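Local coordinates for protein VIN1 (Oscarella pearsei, PDB 6BFI) that binds actin filaments as a sponge homologue of vinculin and may play a role in cell-cell adhesion, at residues Asn184-Val198 / Ala241-Phe255. Numbering follows the deposited sequence.
Sequences NLAHAQMLKSELGTV and AIEEIIRVLQLTTTF
Residues 184-198 and 241-255 form an antiparallel helix-helix contact, the start of helix 185-215 lying on the end of helix 224-249 and on the loop that leaves it. The two short helical segments run at 157° to each other, their axes 9.3 Å apart at closest. Val248 is central: its CG1 packs against Leu191 CG at 3.8 Å and touches His187 CB, while CG2 turns to Met190 CB. One turn earlier in helix 224-249, Ile245 CG1 lies 3.5 Å from Glu194 CB, and past it Ala241 CB is met by Thr197 CG2 and Val198 CG2. Glu194 bends at chi2 (-57°), which brings its carboxylate up to the partner helix, OE1 against Ala241 CB and OE2 toward Glu244 CG. This is the antiparallel helix packing of the vinculin family's helical bundles; helix 154-178 adds Met168 and Met172 on Val198, and helix 102-145 packs against Ile246 and Leu249.

Beyond the end of helix 224-249, the His187 ring meets the loop. Its NE2 donates to Thr253 O at 3.1 Å, nearly straight and in the ring plane, which fixes how the imidazole is turned. Leu251 CB lies over one face, with CD1 reaching CE1; Asn184 ND2 lies 3.4 Å above the other, offset toward the rim. The N-cap bond from Ala186 N to Asn184 OD1 holds that amide, presenting ND2 to Phe255 CB as well. Phe255 CD2 is 3.8 Å from Ala186 CB, and Met190 SD stands above the phenyl face, 5.4 Å from the centroid, a distant Met-aromatic contact. Met190 CE, swung round by chi3 (79°), sits against Glu244 OE2 and the edge of the Arg247 guanidinium, whose NH2 salt-bridges that OE2.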
loop_
_atom_site.group_PDB
_atom_site.type_symbol
_atom_site.label_atom_id
_atom_site.label_comp_id
_atom_site.label_asym_id
_atom_site.label_seq_id
_atom_site.Cartn_x
_atom_site.Cartn_y
_atom_site.Cartn_z
ATOM N N ASN A 184 9.557 1.475 12.614
ATOM C CA ASN A 184 8.969 1.544 11.284
ATOM C C ASN A 184 8.012 0.373 11.100
ATOM O O ASN A 184 8.438 -0.787 11.096
ATOM C CB ASN A 184 10.065 1.515 10.220
ATOM C CG ASN A 184 9.566 1.912 8.850
ATOM O OD1 ASN A 184 8.437 1.598 8.467
ATOM N ND2 ASN A 184 10.404 2.606 8.100
ATOM N N LEU A 185 6.721 0.676 10.952
ATOM C CA LEU A 185 5.728 -0.380 10.795
ATOM C C LEU A 185 5.929 -1.161 9.502
ATOM O O LEU A 185 5.635 -2.362 9.457
ATOM C CB LEU A 185 4.319 0.214 10.838
ATOM C CG LEU A 185 3.838 0.749 12.187
ATOM C CD1 LEU A 185 2.509 1.474 12.029
ATOM C CD2 LEU A 185 3.716 -0.381 13.200
ATOM N N ALA A 186 6.423 -0.505 8.451
ATOM C CA ALA A 186 6.621 -1.190 7.178
ATOM C C ALA A 186 7.670 -2.289 7.299
ATOM O O ALA A 186 7.480 -3.398 6.786
ATOM C CB ALA A 186 7.012 -0.183 6.097
ATOM N N HIS A 187 8.783 -2.000 7.979
ATOM C CA HIS A 187 9.817 -3.011 8.177
ATOM C C HIS A 187 9.278 -4.199 8.963
ATOM O O HIS A 187 9.521 -5.359 8.606
ATOM C CB HIS A 187 11.018 -2.393 8.891
ATOM C CG HIS A 187 11.697 -1.318 8.105
ATOM N ND1 HIS A 187 11.547 -1.188 6.740
ATOM C CD2 HIS A 187 12.527 -0.321 8.488
ATOM C CE1 HIS A 187 12.258 -0.158 6.318
ATOM N NE2 HIS A 187 12.862 0.386 7.359
ATOM N N ALA A 188 8.539 -3.923 10.041
ATOM C CA ALA A 188 7.940 -5.001 10.819
ATOM C C ALA A 188 7.001 -5.837 9.961
ATOM O O ALA A 188 6.967 -7.069 10.080
ATOM C CB ALA A 188 7.201 -4.427 12.028
ATOM N N GLN A 189 6.246 -5.185 9.072
ATOM C CA GLN A 189 5.325 -5.918 8.211
ATOM C C GLN A 189 6.075 -6.796 7.214
ATOM O O GLN A 189 5.645 -7.919 6.927
ATOM C CB GLN A 189 4.400 -4.947 7.481
ATOM C CG GLN A 189 3.291 -5.642 6.715
ATOM C CD GLN A 189 2.472 -6.562 7.601
ATOM O OE1 GLN A 189 1.878 -6.127 8.588
ATOM N NE2 GLN A 189 2.448 -7.847 7.257
ATOM N N MET A 190 7.190 -6.302 6.670
ATOM C CA MET A 190 7.991 -7.130 5.773
ATOM C C MET A 190 8.556 -8.341 6.507
ATOM O O MET A 190 8.501 -9.470 5.999
ATOM C CB MET A 190 9.112 -6.299 5.148
ATOM C CG MET A 190 8.614 -5.082 4.377
ATOM S SD MET A 190 9.926 -4.100 3.616
ATOM C CE MET A 190 10.276 -5.085 2.162
ATOM N N LEU A 191 9.086 -8.129 7.717
ATOM C CA LEU A 191 9.600 -9.249 8.499
ATOM C C LEU A 191 8.507 -10.281 8.764
ATOM O O LEU A 191 8.708 -11.480 8.543
ATOM C CB LEU A 191 10.202 -8.743 9.811
ATOM C CG LEU A 191 11.483 -7.919 9.653
ATOM C CD1 LEU A 191 11.942 -7.343 10.983
ATOM C CD2 LEU A 191 12.581 -8.766 9.025
ATOM N N LYS A 192 7.336 -9.827 9.221
ATOM C CA LYS A 192 6.242 -10.756 9.496
ATOM C C LYS A 192 5.824 -11.514 8.241
ATOM O O LYS A 192 5.547 -12.720 8.297
ATOM C CB LYS A 192 5.049 -10.006 10.089
ATOM C CG LYS A 192 5.277 -9.484 11.499
ATOM C CD LYS A 192 4.031 -8.810 12.052
ATOM C CE LYS A 192 3.652 -7.585 11.235
ATOM N NZ LYS A 192 2.439 -6.903 11.775
ATOM N N SER A 193 5.780 -10.828 7.097
ATOM C CA SER A 193 5.353 -11.478 5.861
ATOM C C SER A 193 6.337 -12.563 5.437
ATOM O O SER A 193 5.934 -13.680 5.081
ATOM C CB SER A 193 5.181 -10.439 4.752
ATOM O OG SER A 193 6.391 -9.743 4.517
ATOM N N GLU A 194 7.639 -12.258 5.466
ATOM C CA GLU A 194 8.622 -13.273 5.092
ATOM C C GLU A 194 8.635 -14.425 6.091
ATOM O O GLU A 194 8.844 -15.584 5.710
ATOM C CB GLU A 194 10.009 -12.650 4.964
ATOM C CG GLU A 194 10.065 -11.403 4.091
ATOM C CD GLU A 194 9.558 -11.634 2.676
ATOM O OE1 GLU A 194 9.716 -12.759 2.153
ATOM O OE2 GLU A 194 9.001 -10.684 2.085
ATOM N N LEU A 195 8.413 -14.126 7.375
ATOM C CA LEU A 195 8.242 -15.184 8.366
ATOM C C LEU A 195 7.106 -16.119 7.972
ATOM O O LEU A 195 7.259 -17.347 7.988
ATOM C CB LEU A 195 7.986 -14.577 9.746
ATOM C CG LEU A 195 9.196 -14.023 10.498
ATOM C CD1 LEU A 195 8.750 -13.304 11.762
ATOM C CD2 LEU A 195 10.165 -15.146 10.832
ATOM N N GLY A 196 5.957 -15.547 7.605
ATOM C CA GLY A 196 4.858 -16.368 7.123
ATOM C C GLY A 196 5.249 -17.214 5.927
ATOM O O GLY A 196 4.905 -18.399 5.853
ATOM N N THR A 197 5.991 -16.623 4.983
ATOM C CA THR A 197 6.437 -17.374 3.812
ATOM C C THR A 197 7.258 -18.595 4.216
ATOM O O THR A 197 6.999 -19.711 3.751
ATOM C CB THR A 197 7.243 -16.470 2.878
ATOM O OG1 THR A 197 6.368 -15.529 2.247
ATOM C CG2 THR A 197 7.946 -17.297 1.809
ATOM N N VAL A 198 8.245 -18.404 5.094
ATOM C CA VAL A 198 9.084 -19.527 5.512
ATOM C C VAL A 198 8.244 -20.594 6.207
ATOM O O VAL A 198 8.348 -21.796 5.904
ATOM C CB VAL A 198 10.231 -19.031 6.413
ATOM C CG1 VAL A 198 11.065 -20.202 6.899
ATOM C CG2 VAL A 198 11.100 -18.036 5.664
ATOM N N ALA A 241 13.193 -15.499 0.476
ATOM C CA ALA A 241 12.561 -14.957 1.676
ATOM C C ALA A 241 13.587 -14.685 2.770
ATOM O O ALA A 241 13.545 -13.635 3.425
ATOM C CB ALA A 241 11.485 -15.915 2.183
ATOM N N ILE A 242 14.523 -15.612 2.980
ATOM C CA ILE A 242 15.533 -15.408 4.015
ATOM C C ILE A 242 16.472 -14.269 3.632
ATOM O O ILE A 242 16.917 -13.500 4.495
ATOM C CB ILE A 242 16.293 -16.718 4.284
ATOM C CG1 ILE A 242 15.344 -17.764 4.866
ATOM C CG2 ILE A 242 17.459 -16.482 5.239
ATOM C CD1 ILE A 242 16.022 -19.090 5.194
ATOM N N GLU A 243 16.787 -14.137 2.339
ATOM C CA GLU A 243 17.564 -12.989 1.878
ATOM C C GLU A 243 16.876 -11.682 2.248
ATOM O O GLU A 243 17.513 -10.750 2.754
ATOM C CB GLU A 243 17.776 -13.062 0.364
ATOM C CG GLU A 243 18.946 -13.918 -0.072
ATOM C CD GLU A 243 20.284 -13.297 0.273
ATOM O OE1 GLU A 243 20.487 -12.107 -0.048
ATOM O OE2 GLU A 243 21.131 -13.997 0.868
ATOM N N GLU A 244 15.565 -11.600 2.006
ATOM C CA GLU A 244 14.840 -10.371 2.312
ATOM C C GLU A 244 14.789 -10.121 3.812
ATOM O O GLU A 244 14.908 -8.973 4.255
ATOM C CB GLU A 244 13.430 -10.427 1.721
ATOM C CG GLU A 244 12.663 -9.113 1.807
ATOM C CD GLU A 244 13.221 -8.037 0.893
ATOM O OE1 GLU A 244 14.100 -8.346 0.061
ATOM O OE2 GLU A 244 12.779 -6.875 1.004
ATOM N N ILE A 245 14.614 -11.178 4.609
ATOM C CA ILE A 245 14.685 -11.026 6.062
ATOM C C ILE A 245 16.026 -10.430 6.465
ATOM O O ILE A 245 16.093 -9.525 7.304
ATOM C CB ILE A 245 14.434 -12.374 6.763
ATOM C CG1 ILE A 245 12.938 -12.663 6.853
ATOM C CG2 ILE A 245 15.043 -12.378 8.156
ATOM C CD1 ILE A 245 12.613 -13.999 7.484
ATOM N N ILE A 246 17.113 -10.919 5.865
ATOM C CA ILE A 246 18.438 -10.401 6.192
ATOM C C ILE A 246 18.553 -8.937 5.790
ATOM O O ILE A 246 19.154 -8.127 6.506
ATOM C CB ILE A 246 19.529 -11.265 5.529
ATOM C CG1 ILE A 246 19.523 -12.671 6.127
ATOM C CG2 ILE A 246 20.903 -10.626 5.693
ATOM C CD1 ILE A 246 20.478 -13.633 5.449
ATOM N N ARG A 247 17.970 -8.570 4.646
ATOM C CA ARG A 247 18.069 -7.191 4.177
ATOM C C ARG A 247 17.297 -6.241 5.085
ATOM O O ARG A 247 17.800 -5.176 5.460
ATOM C CB ARG A 247 17.566 -7.086 2.737
ATOM C CG ARG A 247 17.866 -5.745 2.090
ATOM C CD ARG A 247 17.158 -5.594 0.754
ATOM N NE ARG A 247 15.710 -5.503 0.916
ATOM C CZ ARG A 247 15.052 -4.366 1.133
ATOM N NH1 ARG A 247 15.713 -3.219 1.216
ATOM N NH2 ARG A 247 13.732 -4.378 1.270
ATOM N N VAL A 248 16.066 -6.610 5.447
ATOM C CA VAL A 248 15.249 -5.755 6.303
ATOM C C VAL A 248 15.827 -5.688 7.709
ATOM O O VAL A 248 15.741 -4.648 8.374
ATOM C CB VAL A 248 13.793 -6.253 6.306
ATOM C CG1 VAL A 248 12.925 -5.371 7.192
ATOM C CG2 VAL A 248 13.244 -6.290 4.887
ATOM N N LEU A 249 16.426 -6.786 8.182
ATOM C CA LEU A 249 17.070 -6.787 9.491
ATOM C C LEU A 249 18.158 -5.727 9.588
ATOM O O LEU A 249 18.386 -5.168 10.666
ATOM C CB LEU A 249 17.660 -8.169 9.787
ATOM C CG LEU A 249 16.777 -9.181 10.520
ATOM C CD1 LEU A 249 17.436 -10.554 10.554
ATOM C CD2 LEU A 249 16.489 -8.698 11.927
ATOM N N GLN A 250 18.831 -5.430 8.478
ATOM C CA GLN A 250 19.970 -4.524 8.468
ATOM C C GLN A 250 19.601 -3.094 8.094
ATOM O O GLN A 250 20.489 -2.238 8.030
ATOM C CB GLN A 250 21.044 -5.050 7.510
ATOM C CG GLN A 250 21.649 -6.380 7.938
ATOM C CD GLN A 250 22.631 -6.933 6.924
ATOM O OE1 GLN A 250 22.476 -6.730 5.720
ATOM N NE2 GLN A 250 23.652 -7.635 7.408
ATOM N N LEU A 251 18.324 -2.811 7.846
ATOM C CA LEU A 251 17.902 -1.449 7.555
ATOM C C LEU A 251 17.850 -0.635 8.840
ATOM O O LEU A 251 17.229 -1.050 9.825
ATOM C CB LEU A 251 16.539 -1.440 6.867
ATOM C CG LEU A 251 16.534 -1.850 5.393
ATOM C CD1 LEU A 251 15.147 -1.672 4.794
ATOM C CD2 LEU A 251 17.567 -1.051 4.614
ATOM N N THR A 252 18.513 0.520 8.831
ATOM C CA THR A 252 18.505 1.447 9.957
ATOM C C THR A 252 17.962 2.810 9.541
ATOM O O THR A 252 18.335 3.836 10.110
ATOM C CB THR A 252 19.903 1.591 10.557
ATOM O OG1 THR A 252 20.797 2.132 9.574
ATOM C CG2 THR A 252 20.428 0.241 11.024
ATOM N N THR A 253 17.077 2.830 8.546
ATOM C CA THR A 253 16.588 4.067 7.959
ATOM C C THR A 253 15.067 4.061 7.892
ATOM O O THR A 253 14.434 3.004 7.810
ATOM C CB THR A 253 17.153 4.280 6.546
ATOM O OG1 THR A 253 16.875 3.125 5.741
ATOM C CG2 THR A 253 18.655 4.513 6.597
ATOM N N THR A 254 14.489 5.260 7.926
ATOM C CA THR A 254 13.059 5.413 7.699
ATOM C C THR A 254 12.738 5.079 6.247
ATOM O O THR A 254 13.357 5.616 5.324
ATOM C CB THR A 254 12.614 6.838 8.033
ATOM O OG1 THR A 254 12.921 7.134 9.402
ATOM C CG2 THR A 254 11.116 6.997 7.810
ATOM N N PHE A 255 11.768 4.182 6.050
ATOM C CA PHE A 255 11.471 3.682 4.710
ATOM C C PHE A 255 10.931 4.782 3.807
ATOM O O PHE A 255 11.306 4.870 2.632
ATOM C CB PHE A 255 10.472 2.527 4.799
ATOM C CG PHE A 255 10.253 1.806 3.499
ATOM C CD1 PHE A 255 11.252 1.753 2.539
ATOM C CD2 PHE A 255 9.044 1.184 3.236
ATOM C CE1 PHE A 255 11.048 1.090 1.343
ATOM C CE2 PHE A 255 8.835 0.519 2.042
ATOM C CZ PHE A 255 9.839 0.472 1.095
#